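Local coordinates for putative efflux transporter (Bacteroides eggerthii, PDB 4L8J), which probably serves as the periplasmic membrane-fusion (adaptor) subunit of an HlyD-type efflux pump, linking an inner-membrane transporter to an outer-membrane channel, at residues K36-N47 / N146-V157. Residues are numbered along the deposited sequence; the frame is centred on the assembly and turned at random.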
# COMPACT_ATOMS: atom_id res chain seq x y z
N LYS A 36 -51.29 32.46 -1.41
CA LYS A 36 -52.23 33.56 -1.28
C LYS A 36 -53.42 33.05 -0.49
O LYS A 36 -54.02 32.05 -0.88
CB LYS A 36 -52.64 34.10 -2.65
CG LYS A 36 -53.33 35.47 -2.61
CD LYS A 36 -54.17 35.76 -3.85
CE LYS A 36 -55.51 35.05 -3.83
NZ LYS A 36 -56.16 35.07 -5.16
N LEU A 37 -53.67 33.64 0.68
CA LEU A 37 -54.78 33.23 1.54
C LEU A 37 -55.97 34.10 1.26
O LEU A 37 -55.83 35.31 1.11
CB LEU A 37 -54.43 33.30 3.03
CG LEU A 37 -53.53 32.21 3.59
CD1 LEU A 37 -53.51 32.29 5.10
CD2 LEU A 37 -54.01 30.82 3.16
N ALA A 38 -57.13 33.48 1.15
CA ALA A 38 -58.34 34.25 0.88
C ALA A 38 -59.54 33.64 1.55
O ALA A 38 -59.54 32.42 1.82
CB ALA A 38 -58.56 34.31 -0.62
N PHE A 39 -60.55 34.47 1.84
CA PHE A 39 -61.81 34.01 2.42
C PHE A 39 -62.60 33.24 1.33
O PHE A 39 -62.42 33.49 0.14
CB PHE A 39 -62.65 35.20 2.94
CG PHE A 39 -62.20 35.81 4.25
CD1 PHE A 39 -62.69 35.33 5.46
CD2 PHE A 39 -61.33 36.89 4.27
CE1 PHE A 39 -62.29 35.91 6.67
CE2 PHE A 39 -60.94 37.47 5.48
CZ PHE A 39 -61.41 36.97 6.67
N ARG A 40 -63.46 32.29 1.75
CA ARG A 40 -64.28 31.55 0.79
C ARG A 40 -65.67 32.23 0.70
O ARG A 40 -66.53 31.78 -0.07
CB ARG A 40 -64.39 30.06 1.19
CG ARG A 40 -63.04 29.31 1.10
CD ARG A 40 -63.15 27.90 1.64
NE ARG A 40 -61.83 27.29 1.82
CZ ARG A 40 -61.58 26.24 2.60
NH1 ARG A 40 -62.56 25.66 3.29
NH2 ARG A 40 -60.34 25.77 2.70
N VAL A 41 -65.86 33.30 1.49
CA VAL A 41 -67.08 34.11 1.58
C VAL A 41 -66.71 35.57 1.39
O VAL A 41 -65.54 35.92 1.52
CB VAL A 41 -67.89 33.90 2.89
CG1 VAL A 41 -68.59 32.55 2.89
CG2 VAL A 41 -67.04 34.06 4.14
N SER A 42 -67.69 36.42 1.09
CA SER A 42 -67.51 37.86 0.93
C SER A 42 -67.97 38.57 2.19
O SER A 42 -68.90 38.10 2.86
CB SER A 42 -68.28 38.37 -0.29
OG SER A 42 -67.81 37.78 -1.49
N GLY A 43 -67.32 39.67 2.52
CA GLY A 43 -67.70 40.43 3.70
C GLY A 43 -66.74 41.52 4.07
O GLY A 43 -65.81 41.82 3.33
N GLN A 44 -66.99 42.14 5.23
CA GLN A 44 -66.14 43.19 5.76
C GLN A 44 -65.19 42.63 6.84
O GLN A 44 -65.66 42.14 7.88
CB GLN A 44 -66.99 44.35 6.33
CG GLN A 44 -66.18 45.39 7.11
CD GLN A 44 -66.94 46.65 7.42
OE1 GLN A 44 -66.62 47.71 6.87
NE2 GLN A 44 -67.92 46.59 8.33
N ILE A 45 -63.87 42.77 6.64
CA ILE A 45 -62.87 42.35 7.64
C ILE A 45 -63.12 43.17 8.91
O ILE A 45 -63.31 44.37 8.81
CB ILE A 45 -61.41 42.50 7.11
CG1 ILE A 45 -61.15 41.46 5.99
CG2 ILE A 45 -60.37 42.34 8.24
CD1 ILE A 45 -60.09 41.84 5.04
N ILE A 46 -63.22 42.53 10.07
CA ILE A 46 -63.42 43.22 11.35
C ILE A 46 -62.26 42.89 12.30
O ILE A 46 -62.16 43.46 13.39
CB ILE A 46 -64.78 42.91 12.00
CG1 ILE A 46 -64.99 41.38 12.17
CG2 ILE A 46 -65.92 43.63 11.24
CD1 ILE A 46 -65.97 40.98 13.32
N ASN A 47 -61.41 41.93 11.89
CA ASN A 47 -60.25 41.54 12.67
C ASN A 47 -59.14 41.10 11.72
O ASN A 47 -59.37 40.28 10.84
CB ASN A 47 -60.59 40.45 13.69
CG ASN A 47 -59.53 40.25 14.76
OD1 ASN A 47 -58.56 40.97 14.84
ND2 ASN A 47 -59.70 39.26 15.61
N ASN A 146 -57.87 46.41 8.07
CA ASN A 146 -59.04 46.09 8.88
C ASN A 146 -60.19 47.03 8.51
O ASN A 146 -59.95 48.14 8.05
CB ASN A 146 -58.72 46.13 10.37
CG ASN A 146 -59.75 45.42 11.23
OD1 ASN A 146 -60.65 44.77 10.73
ND2 ASN A 146 -59.63 45.52 12.56
N TYR A 147 -61.44 46.54 8.63
CA TYR A 147 -62.71 47.21 8.29
C TYR A 147 -62.84 47.44 6.75
O TYR A 147 -63.76 48.13 6.31
CB TYR A 147 -62.99 48.49 9.12
CG TYR A 147 -63.18 48.20 10.60
CD1 TYR A 147 -64.38 47.67 11.07
CD2 TYR A 147 -62.14 48.36 11.51
CE1 TYR A 147 -64.56 47.36 12.42
CE2 TYR A 147 -62.31 48.05 12.86
CZ TYR A 147 -63.52 47.56 13.32
OH TYR A 147 -63.69 47.27 14.66
N GLN A 148 -61.99 46.78 5.95
CA GLN A 148 -62.05 46.79 4.48
C GLN A 148 -62.98 45.64 4.01
O GLN A 148 -62.96 44.54 4.57
CB GLN A 148 -60.63 46.64 3.88
CG GLN A 148 -60.53 46.35 2.37
CD GLN A 148 -59.10 46.39 1.85
OE1 GLN A 148 -58.17 46.87 2.51
NE2 GLN A 148 -58.89 45.90 0.63
N ARG A 149 -63.79 45.92 2.97
CA ARG A 149 -64.74 44.97 2.38
C ARG A 149 -64.02 44.18 1.29
O ARG A 149 -63.28 44.76 0.49
CB ARG A 149 -65.99 45.70 1.85
CG ARG A 149 -66.82 46.33 2.98
CD ARG A 149 -68.07 47.04 2.49
NE ARG A 149 -68.97 47.38 3.59
CZ ARG A 149 -68.96 48.54 4.26
NH1 ARG A 149 -68.08 49.48 3.94
NH2 ARG A 149 -69.82 48.76 5.24
N VAL A 150 -64.16 42.84 1.32
CA VAL A 150 -63.50 41.91 0.39
C VAL A 150 -64.50 40.89 -0.18
O VAL A 150 -65.55 40.64 0.42
CB VAL A 150 -62.29 41.16 1.04
CG1 VAL A 150 -61.16 42.13 1.41
CG2 VAL A 150 -62.71 40.30 2.24
N ASN A 151 -64.10 40.25 -1.29
CA ASN A 151 -64.85 39.19 -1.96
C ASN A 151 -64.15 37.85 -1.73
O ASN A 151 -63.05 37.82 -1.17
CB ASN A 151 -64.94 39.47 -3.48
CG ASN A 151 -65.56 40.80 -3.84
OD1 ASN A 151 -66.72 41.10 -3.50
ND2 ASN A 151 -64.80 41.63 -4.55
N SER A 152 -64.76 36.75 -2.19
CA SER A 152 -64.14 35.43 -2.11
C SER A 152 -62.97 35.39 -3.06
O SER A 152 -63.02 36.03 -4.11
CB SER A 152 -65.14 34.33 -2.47
OG SER A 152 -66.26 34.39 -1.61
N GLY A 153 -61.91 34.70 -2.67
CA GLY A 153 -60.71 34.59 -3.49
C GLY A 153 -59.81 35.81 -3.48
O GLY A 153 -58.70 35.74 -3.99
N GLU A 154 -60.27 36.94 -2.90
CA GLU A 154 -59.47 38.16 -2.80
C GLU A 154 -58.35 37.94 -1.77
O GLU A 154 -58.64 37.55 -0.63
CB GLU A 154 -60.36 39.35 -2.41
CG GLU A 154 -59.69 40.71 -2.55
CD GLU A 154 -60.60 41.91 -2.40
OE1 GLU A 154 -61.84 41.75 -2.53
OE2 GLU A 154 -60.07 43.03 -2.20
N GLY A 155 -57.10 38.12 -2.20
CA GLY A 155 -55.92 37.94 -1.36
C GLY A 155 -55.98 38.73 -0.07
O GLY A 155 -56.26 39.93 -0.10
N ILE A 156 -55.77 38.05 1.07
CA ILE A 156 -55.80 38.71 2.38
C ILE A 156 -54.35 38.86 2.86
O ILE A 156 -53.94 39.96 3.23
CB ILE A 156 -56.72 37.94 3.37
CG1 ILE A 156 -58.18 37.79 2.82
CG2 ILE A 156 -56.68 38.54 4.78
CD1 ILE A 156 -59.02 39.07 2.56
N VAL A 157 -53.58 37.77 2.83
CA VAL A 157 -52.17 37.72 3.16
C VAL A 157 -51.47 36.71 2.23
O VAL A 157 -52.11 35.82 1.66
CB VAL A 157 -51.83 37.37 4.65
CG1 VAL A 157 -52.36 38.41 5.64
CG2 VAL A 157 -52.23 35.94 5.03
O HOH W 1 -60.92 37.05 0.58
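Gly43 and Val150 pair backbone to backbone in both directions, Gly43 N to Val150 O at 2.9 Å and Val150 N to Gly43 O at 2.8 Å, as antiparallel strands; Ile45 N extends the pairing to Gln148 O. Around the bend, Gly153 N meets Phe39 O at 3.1 Å, while Leu37 N bonds to Val157 O and Ile156 N to Leu37 O. One water ties Phe39 N to Asn151 O and Glu154 O, the carbonyls at the ends of a type II turn. Lys36, bent at chi3 (78°), swings its NZ to Gly153 O, 2.9 Å away. Among apolar groups, Ile156 CD1 lies at the edge of the Phe39 ring, 3.6 Å from CD2, and reaches tip to tip toward Ile45 CD1 (3.9 Å); Leu131 touches both Phe39 and Ile156. On the face of the strand pair away from Val150, one end of the Gln44 amide lies over the middle of the Arg149 guanidinium, the planes 34° apart. Cut back to an alanine, Gln44 would probably leave that guanidinium without its amide cover and freer to turn. Backbone bonds thus pair strands within each sheet of the barrel-sandwich (lipoyl-like) domain, while 39-42 and 151-154, bonded together, cross between sheets over a greasy interior.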